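PDB 3FLP: SAP-like pentraxin from Limulus polyphemus, which probably acts as a calcium-dependent, sugar-binding lectin of the pentraxin family, assembled as two stacked rings of seven subunits each. Local coordinates for residues P17-L22 / I142-D147. Residues are numbered along the deposited sequence; the frame is centred on the assembly and turned at random.
Sequences PKFPHL and IGQEQD. With CA (calcium ion), chain O; CA (calcium ion), chain P.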
ATOM      1  N   PRO A  17      26.749  43.711 -35.431  1.00 26.18           N
ATOM      2  CA  PRO A  17      27.601  43.113 -34.395  1.00 25.48           C
ATOM      3  C   PRO A  17      26.870  42.242 -33.365  1.00 24.45           C
ATOM      4  O   PRO A  17      27.427  41.940 -32.306  1.00 24.95           O
ATOM      5  CB  PRO A  17      28.226  44.336 -33.743  1.00 25.69           C
ATOM      6  CG  PRO A  17      27.046  45.269 -33.684  1.00 25.63           C
ATOM      7  CD  PRO A  17      26.390  45.096 -35.064  1.00 26.00           C
ATOM      8  N   LYS A  18      25.636  41.845 -33.661  1.00 22.10           N
ATOM      9  CA  LYS A  18      24.882  41.018 -32.723  1.00 20.72           C
ATOM     10  C   LYS A  18      25.000  39.526 -33.036  1.00 18.29           C
ATOM     11  O   LYS A  18      24.591  39.070 -34.108  1.00 17.10           O
ATOM     12  CB  LYS A  18      23.406  41.428 -32.706  1.00 22.18           C
ATOM     13  CG  LYS A  18      22.556  40.567 -31.773  1.00 25.71           C
ATOM     14  CD  LYS A  18      21.062  40.870 -31.890  1.00 28.71           C
ATOM     15  CE  LYS A  18      20.229  39.907 -31.038  1.00 28.62           C
ATOM     16  NZ  LYS A  18      18.760  40.170 -31.128  1.00 30.25           N
ATOM     17  N   PHE A  19      25.563  38.773 -32.092  1.00 16.01           N
ATOM     18  CA  PHE A  19      25.736  37.331 -32.254  1.00 14.69           C
ATOM     19  C   PHE A  19      25.151  36.564 -31.060  1.00 13.37           C
ATOM     20  O   PHE A  19      25.863  36.235 -30.109  1.00 12.53           O
ATOM     21  CB  PHE A  19      27.227  36.974 -32.396  1.00 14.71           C
ATOM     22  CG  PHE A  19      27.933  37.696 -33.516  1.00 15.86           C
ATOM     23  CD1 PHE A  19      28.465  38.970 -33.318  1.00 17.32           C
ATOM     24  CD2 PHE A  19      28.072  37.099 -34.767  1.00 15.84           C
ATOM     25  CE1 PHE A  19      29.128  39.638 -34.356  1.00 17.95           C
ATOM     26  CE2 PHE A  19      28.730  37.756 -35.809  1.00 15.92           C
ATOM     27  CZ  PHE A  19      29.258  39.027 -35.605  1.00 16.77           C
ATOM     28  N   PRO A  20      23.843  36.275 -31.087  1.00 13.00           N
ATOM     29  CA  PRO A  20      23.271  35.540 -29.953  1.00 12.26           C
ATOM     30  C   PRO A  20      24.010  34.219 -29.725  1.00 11.14           C
ATOM     31  O   PRO A  20      24.249  33.464 -30.668  1.00 10.45           O
ATOM     32  CB  PRO A  20      21.804  35.355 -30.360  1.00 13.64           C
ATOM     33  CG  PRO A  20      21.847  35.422 -31.867  1.00 14.27           C
ATOM     34  CD  PRO A  20      22.833  36.523 -32.127  1.00 11.89           C
ATOM     35  N   HIS A  21      24.385  33.951 -28.479  1.00  8.79           N
ATOM     36  CA  HIS A  21      25.107  32.723 -28.172  1.00  8.63           C
ATOM     37  C   HIS A  21      25.162  32.421 -26.684  1.00  7.99           C
ATOM     38  O   HIS A  21      24.790  33.236 -25.845  1.00  9.14           O
ATOM     39  CB  HIS A  21      26.556  32.811 -28.673  1.00  6.95           C
ATOM     40  CG  HIS A  21      27.420  33.731 -27.861  1.00  7.66           C
ATOM     41  ND1 HIS A  21      27.328  35.105 -27.937  1.00  9.11           N
ATOM     42  CD2 HIS A  21      28.384  33.472 -26.943  1.00  8.18           C
ATOM     43  CE1 HIS A  21      28.198  35.653 -27.105  1.00  8.94           C
ATOM     44  NE2 HIS A  21      28.853  34.682 -26.491  1.00  9.53           N
ATOM     45  N   LEU A  22      25.655  31.229 -26.379  1.00  8.29           N
ATOM     46  CA  LEU A  22      25.843  30.782 -25.010  1.00  7.87           C
ATOM     47  C   LEU A  22      27.313  30.382 -24.931  1.00  7.96           C
ATOM     48  O   LEU A  22      27.882  29.912 -25.917  1.00  6.09           O
ATOM     49  CB  LEU A  22      24.997  29.542 -24.703  1.00  6.79           C
ATOM     50  CG  LEU A  22      23.497  29.523 -24.989  1.00  6.96           C
ATOM     51  CD1 LEU A  22      22.902  28.228 -24.419  1.00  5.42           C
ATOM     52  CD2 LEU A  22      22.833  30.726 -24.360  1.00  5.88           C
ATOM     53  N   ILE A 142      27.674  27.869 -27.924  1.00  6.29           N
ATOM     54  CA  ILE A 142      26.518  27.333 -28.632  1.00  5.03           C
ATOM     55  C   ILE A 142      25.898  28.403 -29.530  1.00  5.75           C
ATOM     56  O   ILE A 142      25.682  29.536 -29.099  1.00  4.27           O
ATOM     57  CB  ILE A 142      25.424  26.846 -27.649  1.00  4.71           C
ATOM     58  CG1 ILE A 142      25.999  25.813 -26.674  1.00  5.84           C
ATOM     59  CG2 ILE A 142      24.259  26.238 -28.422  1.00  4.46           C
ATOM     60  CD1 ILE A 142      26.474  24.537 -27.319  1.00  3.93           C
ATOM     61  N   GLY A 143      25.623  28.042 -30.781  1.00  6.14           N
ATOM     62  CA  GLY A 143      24.988  28.980 -31.692  1.00  7.97           C
ATOM     63  C   GLY A 143      25.899  29.789 -32.593  1.00  9.22           C
ATOM     64  O   GLY A 143      25.425  30.426 -33.540  1.00  9.69           O
ATOM     65  N   GLN A 144      27.196  29.785 -32.300  1.00  8.42           N
ATOM     66  CA  GLN A 144      28.166  30.514 -33.110  1.00  8.05           C
ATOM     67  C   GLN A 144      29.416  29.646 -33.270  1.00  9.48           C
ATOM     68  O   GLN A 144      29.644  28.728 -32.486  1.00  9.32           O
ATOM     69  CB  GLN A 144      28.559  31.847 -32.443  1.00  7.31           C
ATOM     70  CG  GLN A 144      27.431  32.851 -32.179  1.00  4.64           C
ATOM     71  CD  GLN A 144      26.780  33.397 -33.453  1.00  4.86           C
ATOM     72  OE1 GLN A 144      27.390  33.428 -34.521  1.00  7.20           O
ATOM     73  NE2 GLN A 144      25.544  33.847 -33.333  1.00  3.98           N
ATOM     74  N   GLU A 145      30.219  29.945 -34.289  1.00  9.24           N
ATOM     75  CA  GLU A 145      31.451  29.213 -34.564  1.00  9.91           C
ATOM     76  C   GLU A 145      32.614  30.080 -34.067  1.00  9.85           C
ATOM     77  O   GLU A 145      32.762  31.220 -34.504  1.00 10.98           O
ATOM     78  CB  GLU A 145      31.557  28.984 -36.079  1.00  9.98           C
ATOM     79  CG  GLU A 145      32.385  27.776 -36.531  1.00 10.66           C
ATOM     80  CD  GLU A 145      33.883  27.993 -36.419  1.00 12.28           C
ATOM     81  OE1 GLU A 145      34.390  28.992 -36.976  1.00 12.01           O
ATOM     82  OE2 GLU A 145      34.555  27.155 -35.777  1.00 12.90           O
ATOM     83  N   GLN A 146      33.426  29.557 -33.151  1.00 10.09           N
ATOM     84  CA  GLN A 146      34.563  30.316 -32.610  1.00  9.99           C
ATOM     85  C   GLN A 146      35.807  30.307 -33.501  1.00 10.66           C
ATOM     86  O   GLN A 146      36.194  29.263 -34.030  1.00  9.20           O
ATOM     87  CB  GLN A 146      34.993  29.757 -31.248  1.00  9.39           C
ATOM     88  CG  GLN A 146      33.933  29.719 -30.163  1.00  8.93           C
ATOM     89  CD  GLN A 146      34.388  28.914 -28.948  1.00 10.03           C
ATOM     90  OE1 GLN A 146      35.120  29.415 -28.092  1.00 10.45           O
ATOM     91  NE2 GLN A 146      33.967  27.650 -28.883  1.00  8.20           N
ATOM     92  N   ASP A 147      36.424  31.477 -33.662  1.00 11.88           N
ATOM     93  CA  ASP A 147      37.669  31.601 -34.418  1.00 13.32           C
ATOM     94  C   ASP A 147      38.718  32.029 -33.399  1.00 14.20           C
ATOM     95  O   ASP A 147      39.903  32.166 -33.704  1.00 13.35           O
ATOM     96  CB  ASP A 147      37.549  32.629 -35.543  1.00 12.21           C
ATOM     97  CG  ASP A 147      36.803  32.084 -36.738  1.00 11.75           C
ATOM     98  OD1 ASP A 147      36.818  30.847 -36.920  1.00 12.76           O
ATOM     99  OD2 ASP A 147      36.214  32.878 -37.502  1.00 13.01           O
TER
HETATM  100 CA    CA O 301      36.735  28.525 -36.228  1.00 11.87          CA
HETATM  101 CA    CA P 302      34.658  31.152 -38.259  1.00 15.10          CA
HETATM  102  O   HOH W   1      33.426  32.416 -36.683  1.00  6.35           O
HETATM  103  O   HOH W   2      36.822  28.239 -38.556  1.00  3.59           O
HETATM  104  O   HOH W   3      35.257  29.718 -40.039  1.00 13.12           O
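Q144 turns its carboxamide across F19 at about a right angle, with Q144 NE2 3.7 Å from F19 CB and OE1 at the ring edge beside CD2; amide and ring planes stand 90° apart. Chi1 of -60° sets Q144 CG beside the backbone N; beyond a bend at chi2, NE2 bonds to P20 O at 3.0 Å, nearly straight (172° at the hydrogen). P20 O lies in the amide plane, although the donor is tilted from the carbonyl plane. Q144 CG also packs 3.6 Å from H21 CB. H21 ND1 bonds to F19 O, 2.9 Å away and in the ring plane, linking H21 back to the loop that precedes the strand. Beyond it, L22 and I142 form an antiparallel hydrogen-bonded pair: L22 N to I142 O 3.2 Å, I142 N to L22 O 2.9 Å. Directly after Q144, E145 OE1 and D147 OD1 each bridge the two calcium ions; the bonds at I142 and Q144 are consistent with holding the start of this metal-binding loop against strand 21-24. In one sheet, strand 139-142 runs between strands 48-55 and 21-24, and strand 201-204 flanks the latter, while I9 and F11 of strand 7-11, in the other sheet, pack against L22.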